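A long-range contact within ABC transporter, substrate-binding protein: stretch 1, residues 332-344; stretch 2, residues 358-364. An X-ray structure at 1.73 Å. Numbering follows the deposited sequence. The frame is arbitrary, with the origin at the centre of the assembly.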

ATOM      1  N   PRO A 332     -12.251  13.727 -13.231  1.00 14.37           N
ATOM      2  CA  PRO A 332     -10.778  13.551 -13.123  1.00 14.89           C
ATOM      3  C   PRO A 332     -10.011  14.713 -12.442  1.00 15.15           C
ATOM      4  O   PRO A 332      -9.222  14.483 -11.520  1.00 13.68           O
ATOM      5  CB  PRO A 332     -10.351  13.403 -14.577  1.00 15.21           C
ATOM      6  CG  PRO A 332     -11.536  12.752 -15.207  1.00 15.81           C
ATOM      7  CD  PRO A 332     -12.736  13.386 -14.586  1.00 14.96           C
ATOM      8  N   LEU A 333     -10.262  15.959 -12.869  1.00 16.84           N
ATOM      9  CA  LEU A 333      -9.565  17.115 -12.235  1.00 18.17           C
ATOM     10  C   LEU A 333      -9.928  17.278 -10.757  1.00 15.52           C
ATOM     11  O   LEU A 333      -9.105  17.712  -9.931  1.00 14.37           O
ATOM     12  CB  LEU A 333      -9.845  18.423 -12.974  1.00 20.92           C
ATOM     13  CG  LEU A 333      -8.903  18.771 -14.137  1.00 24.64           C
ATOM     14  CD1 LEU A 333      -9.503  19.964 -14.882  1.00 27.77           C
ATOM     15  CD2 LEU A 333      -7.488  19.113 -13.697  1.00 25.78           C
ATOM     16  N   GLN A 334     -11.157  16.911 -10.415  1.00 14.04           N
ATOM     17  CA  GLN A 334     -11.600  17.009  -9.063  1.00 14.17           C
ATOM     18  C   GLN A 334     -10.959  15.895  -8.228  1.00 14.12           C
ATOM     19  O   GLN A 334     -10.526  16.163  -7.117  1.00 12.28           O
ATOM     20  CB  GLN A 334     -13.122  16.912  -8.973  1.00 15.32           C
ATOM     21  CG  GLN A 334     -13.655  17.360  -7.612  1.00 15.13           C
ATOM     22  CD  GLN A 334     -13.524  18.862  -7.403  1.00 16.62           C
ATOM     23  OE1 GLN A 334     -14.006  19.640  -8.200  1.00 17.23           O
ATOM     24  NE2 GLN A 334     -12.826  19.261  -6.362  1.00 17.02           N
ATOM     25  N   SER A 335     -10.973  14.649  -8.730  1.00 12.34           N
ATOM     26  CA  SER A 335     -10.305  13.553  -8.034  1.00 12.95           C
ATOM     27  C   SER A 335      -8.836  13.861  -7.712  1.00 12.86           C
ATOM     28  O   SER A 335      -8.360  13.594  -6.611  1.00 12.97           O
ATOM     29  CB  SER A 335     -10.423  12.253  -8.816  1.00 12.24           C
ATOM     30  OG  SER A 335     -11.729  11.759  -8.787  1.00 12.26           O
ATOM     31  N   VAL A 336      -8.117  14.428  -8.681  1.00 14.18           N
ATOM     32  CA  VAL A 336      -6.724  14.689  -8.494  1.00 14.17           C
ATOM     33  C   VAL A 336      -6.546  15.705  -7.351  1.00 14.04           C
ATOM     34  O   VAL A 336      -5.774  15.469  -6.436  1.00 14.03           O
ATOM     35  CB  VAL A 336      -6.048  15.164  -9.798  1.00 14.67           C
ATOM     36  CG1 VAL A 336      -4.670  15.739  -9.551  1.00 15.55           C
ATOM     37  CG2 VAL A 336      -6.015  14.026 -10.825  1.00 15.33           C
ATOM     38  N   GLN A 337      -7.284  16.811  -7.392  1.00 13.95           N
ATOM     39  CA  GLN A 337      -7.158  17.836  -6.338  1.00 14.47           C
ATOM     40  C   GLN A 337      -7.611  17.316  -4.985  1.00 14.28           C
ATOM     41  O   GLN A 337      -6.922  17.527  -3.960  1.00 14.16           O
ATOM     42  CB  GLN A 337      -7.973  19.068  -6.704  1.00 14.71           C
ATOM     43  CG  GLN A 337      -7.472  19.799  -7.915  1.00 14.85           C
ATOM     44  CD  GLN A 337      -8.412  20.911  -8.299  1.00 16.05           C
ATOM     45  OE1 GLN A 337      -8.399  21.948  -7.668  1.00 16.97           O
ATOM     46  NE2 GLN A 337      -9.239  20.686  -9.332  1.00 16.69           N
ATOM     47  N   ASN A 338      -8.729  16.586  -4.956  1.00 13.69           N
ATOM     48  CA  ASN A 338      -9.212  16.061  -3.674  1.00 13.96           C
ATOM     49  C   ASN A 338      -8.162  15.191  -2.982  1.00 13.53           C
ATOM     50  O   ASN A 338      -8.011  15.226  -1.758  1.00 13.58           O
ATOM     51  CB  ASN A 338     -10.512  15.273  -3.834  1.00 13.40           C
ATOM     52  CG  ASN A 338     -11.699  16.167  -4.178  1.00 14.03           C
ATOM     53  OD1 ASN A 338     -11.568  17.389  -4.325  1.00 13.68           O
ATOM     54  ND2 ASN A 338     -12.858  15.546  -4.350  1.00 13.55           N
ATOM     55  N   ASN A 339      -7.423  14.452  -3.790  1.00 14.38           N
ATOM     56  CA  ASN A 339      -6.397  13.539  -3.304  1.00 14.62           C
ATOM     57  C   ASN A 339      -5.144  14.294  -2.829  1.00 14.38           C
ATOM     58  O   ASN A 339      -4.532  13.906  -1.846  1.00 15.09           O
ATOM     59  CB  ASN A 339      -5.996  12.583  -4.427  1.00 14.61           C
ATOM     60  CG  ASN A 339      -5.235  11.344  -3.928  1.00 15.53           C
ATOM     61  OD1 ASN A 339      -5.666  10.676  -2.998  1.00 16.30           O
ATOM     62  ND2 ASN A 339      -4.130  11.020  -4.577  1.00 15.01           N
ATOM     63  N   TRP A 340      -4.731  15.309  -3.583  1.00 14.41           N
ATOM     64  CA  TRP A 340      -3.382  15.866  -3.442  1.00 15.03           C
ATOM     65  C   TRP A 340      -3.249  17.349  -3.078  1.00 16.26           C
ATOM     66  O   TRP A 340      -2.176  17.743  -2.602  1.00 17.96           O
ATOM     67  CB  TRP A 340      -2.554  15.584  -4.708  1.00 15.08           C
ATOM     68  CG  TRP A 340      -1.988  14.215  -4.815  1.00 15.43           C
ATOM     69  CD1 TRP A 340      -1.406  13.472  -3.803  1.00 15.65           C
ATOM     70  CD2 TRP A 340      -1.855  13.428  -6.004  1.00 14.79           C
ATOM     71  NE1 TRP A 340      -0.961  12.246  -4.298  1.00 15.43           N
ATOM     72  CE2 TRP A 340      -1.210  12.200  -5.642  1.00 15.03           C
ATOM     73  CE3 TRP A 340      -2.234  13.613  -7.329  1.00 14.78           C
ATOM     74  CZ2 TRP A 340      -0.977  11.170  -6.563  1.00 14.84           C
ATOM     75  CZ3 TRP A 340      -1.957  12.589  -8.251  1.00 14.89           C
ATOM     76  CH2 TRP A 340      -1.341  11.396  -7.856  1.00 14.51           C
ATOM     77  N   GLY A 341      -4.263  18.168  -3.369  1.00 17.32           N
ATOM     78  CA  GLY A 341      -4.197  19.606  -3.119  1.00 17.86           C
ATOM     79  C   GLY A 341      -4.761  20.421  -4.247  1.00 19.01           C
ATOM     80  O   GLY A 341      -5.441  19.892  -5.117  1.00 17.89           O
ATOM     81  N   THR A 342      -4.484  21.721  -4.262  1.00 18.20           N
ATOM     82  CA  THR A 342      -5.100  22.558  -5.270  1.00 17.11           C
ATOM     83  C   THR A 342      -4.147  23.648  -5.818  1.00 18.07           C
ATOM     84  O   THR A 342      -2.957  23.604  -5.585  1.00 18.38           O
ATOM     85  CB  THR A 342      -6.463  23.086  -4.750  1.00 18.15           C
ATOM     86  OG1 THR A 342      -7.190  23.703  -5.818  1.00 19.17           O
ATOM     87  CG2 THR A 342      -6.275  24.075  -3.571  1.00 19.03           C
ATOM     88  N   TYR A 343      -4.716  24.568  -6.581  1.00 18.54           N
ATOM     89  CA  TYR A 343      -4.005  25.616  -7.297  1.00 20.79           C
ATOM     90  C   TYR A 343      -4.692  26.944  -6.997  1.00 22.83           C
ATOM     91  O   TYR A 343      -5.858  26.970  -6.564  1.00 21.88           O
ATOM     92  CB  TYR A 343      -4.128  25.375  -8.820  1.00 21.49           C
ATOM     93  CG  TYR A 343      -5.557  25.495  -9.313  1.00 21.20           C
ATOM     94  CD1 TYR A 343      -6.423  24.394  -9.277  1.00 21.64           C
ATOM     95  CD2 TYR A 343      -6.086  26.741  -9.716  1.00 23.00           C
ATOM     96  CE1 TYR A 343      -7.751  24.511  -9.658  1.00 21.02           C
ATOM     97  CE2 TYR A 343      -7.408  26.862 -10.117  1.00 23.44           C
ATOM     98  CZ  TYR A 343      -8.236  25.738 -10.076  1.00 23.46           C
ATOM     99  OH  TYR A 343      -9.534  25.837 -10.455  1.00 24.35           O
ATOM    100  N   GLY A 344      -3.975  28.036  -7.282  1.00 24.75           N
ATOM    101  CA  GLY A 344      -4.569  29.378  -7.371  1.00 25.73           C
ATOM    102  C   GLY A 344      -4.824  30.113  -6.066  1.00 27.73           C
ATOM    103  O   GLY A 344      -5.434  31.186  -6.089  1.00 28.96           O
ATOM    104  N   SER A 358      -5.005  24.103 -21.392  1.00 37.32           N
ATOM    105  CA  SER A 358      -5.148  22.647 -21.451  1.00 33.67           C
ATOM    106  C   SER A 358      -6.035  22.089 -20.332  1.00 32.20           C
ATOM    107  O   SER A 358      -6.375  20.914 -20.366  1.00 33.59           O
ATOM    108  CB  SER A 358      -3.780  21.979 -21.414  1.00 34.46           C
ATOM    109  OG  SER A 358      -3.172  22.164 -20.148  1.00 35.58           O
ATOM    110  N   ASN A 359      -6.382  22.926 -19.348  1.00 31.61           N
ATOM    111  CA  ASN A 359      -7.147  22.518 -18.172  1.00 32.75           C
ATOM    112  C   ASN A 359      -6.483  21.286 -17.514  1.00 29.94           C
ATOM    113  O   ASN A 359      -7.099  20.247 -17.346  1.00 30.61           O
ATOM    114  CB  ASN A 359      -8.608  22.274 -18.561  1.00 33.07           C
ATOM    115  CG  ASN A 359      -9.565  22.430 -17.395  1.00 38.83           C
ATOM    116  OD1 ASN A 359      -9.441  23.353 -16.577  1.00 41.50           O
ATOM    117  ND2 ASN A 359     -10.542  21.520 -17.305  1.00 43.43           N
ATOM    118  N   SER A 360      -5.191  21.410 -17.229  1.00 27.44           N
ATOM    119  CA  SER A 360      -4.431  20.332 -16.607  1.00 24.90           C
ATOM    120  C   SER A 360      -3.553  20.877 -15.511  1.00 23.54           C
ATOM    121  O   SER A 360      -3.150  22.062 -15.498  1.00 22.85           O
ATOM    122  CB  SER A 360      -3.597  19.595 -17.650  1.00 27.33           C
ATOM    123  OG  SER A 360      -2.587  20.441 -18.190  1.00 28.81           O
ATOM    124  N   LEU A 361      -3.257  19.991 -14.571  1.00 21.90           N
ATOM    125  CA  LEU A 361      -2.553  20.322 -13.356  1.00 20.81           C
ATOM    126  C   LEU A 361      -1.087  19.917 -13.451  1.00 21.99           C
ATOM    127  O   LEU A 361      -0.766  18.849 -13.996  1.00 19.72           O
ATOM    128  CB  LEU A 361      -3.229  19.602 -12.178  1.00 21.65           C
ATOM    129  CG  LEU A 361      -4.652  20.051 -11.834  1.00 22.26           C
ATOM    130  CD1 LEU A 361      -5.364  19.024 -10.964  1.00 22.86           C
ATOM    131  CD2 LEU A 361      -4.666  21.397 -11.143  1.00 22.98           C
ATOM    132  N   LYS A 362      -0.206  20.774 -12.933  1.00 21.43           N
ATOM    133  CA  LYS A 362       1.220  20.476 -12.784  1.00 22.30           C
ATOM    134  C   LYS A 362       1.649  20.689 -11.351  1.00 21.05           C
ATOM    135  O   LYS A 362       1.363  21.724 -10.765  1.00 20.35           O
ATOM    136  CB  LYS A 362       2.086  21.368 -13.711  1.00 23.62           C
ATOM    137  N   HIS A 363       2.377  19.721 -10.785  1.00 20.53           N
ATOM    138  CA  HIS A 363       2.907  19.863  -9.450  1.00 20.93           C
ATOM    139  C   HIS A 363       3.918  20.987  -9.385  1.00 24.05           C
ATOM    140  O   HIS A 363       4.759  21.094 -10.270  1.00 25.31           O
ATOM    141  CB  HIS A 363       3.614  18.580  -8.976  1.00 20.74           C
ATOM    142  CG  HIS A 363       2.669  17.505  -8.558  1.00 19.83           C
ATOM    143  ND1 HIS A 363       2.083  16.634  -9.447  1.00 20.31           N
ATOM    144  CD2 HIS A 363       2.176  17.195  -7.344  1.00 19.56           C
ATOM    145  CE1 HIS A 363       1.294  15.805  -8.787  1.00 20.38           C
ATOM    146  NE2 HIS A 363       1.319  16.138  -7.508  1.00 19.50           N
ATOM    147  N   LEU A 364       3.858  21.793  -8.327  1.00 24.55           N
ATOM    148  CA  LEU A 364       4.810  22.868  -8.124  1.00 27.00           C
ATOM    149  C   LEU A 364       5.913  22.469  -7.150  1.00 31.14           C
ATOM    150  O   LEU A 364       5.709  21.632  -6.281  1.00 31.22           O
ATOM    151  CB  LEU A 364       4.105  24.115  -7.600  1.00 27.00           C
ATOM    152  CG  LEU A 364       3.218  24.825  -8.625  1.00 25.87           C
ATOM    153  CD1 LEU A 364       2.379  25.917  -7.968  1.00 26.10           C
ATOM    154  CD2 LEU A 364       4.069  25.422  -9.744  1.00 27.83           C
TER

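Leu-361 is the centre of this contact. It lies on the strand 360-363, its CA-to-CB bond points toward the helix 332-340, and it gives up more surface to the other stretch than any other residue here. CD1 of Leu-361 meets three helical residues within about one turn: CD2 of Leu-333 at 3.5 Å, CG1 of Val-336 at 3.6 Å and CG of Gln-337 at 3.8 Å. A branched leucine suits such a place, because its second methyl can be used as well: CD2 of Leu-361 lies 3.9 Å from CD1 of Tyr-343, in the loop that follows the helix. The phenol ring meets the methyl obliquely.

On the helix, the spacing of 333, 336, 337 and 340 keeps these residues along the side that meets the strand. Leu-333, Val-336 and Trp-340 point toward the strand. The helix and strand axes run at 24° to each other and come no closer than 9.6 Å, a gap that side chains must fill; no hydrogen bond crosses it.

Toward the far end of the strand, aromatic rings take over. His-363 leaves its backbone sideways, yet its ring reaches Trp-340, with its edge toward the face of the tryptophan six-membered ring. The centroids are 5.7 Å apart and the planes stand at 67°; the closest atoms, NE2 of His-363 and CE3 of Trp-340, are 4.4 Å apart. The broad indole offers a large apolar surface, while ND1 of His-363 is hydrogen-bonded elsewhere in the structure.

Gln-337 shows how a polar residue can border an apolar cluster. Its aliphatic CG packs on Leu-361, while its amide is occupied within its own stretch: NE2 of Gln-337 donates to O of Leu-333 at 3.0 Å, and OE1 of Gln-337 accepts from OG1 of Thr-342 at 2.8 Å. The second bond ties the loop back to the helix just beyond Gly-341. That residue has a phi of 138°, and at its backbone angles a CB would be jammed against the preceding carbonyl oxygen, so glycine fits the turn.

The polar edge is at Asn-359, exposed just before the strand. Its side chain starts sideways, but its end comes nearer, bringing ND2 of Asn-359 to 3.1 Å from CD1 of Leu-333. This is a tight packing contact, since a methyl carbon cannot accept a hydrogen bond. The CA-to-CB bond of Ser-360 points away, and CA of Ser-360 lies 4.4 Å from CD2 of Leu-333.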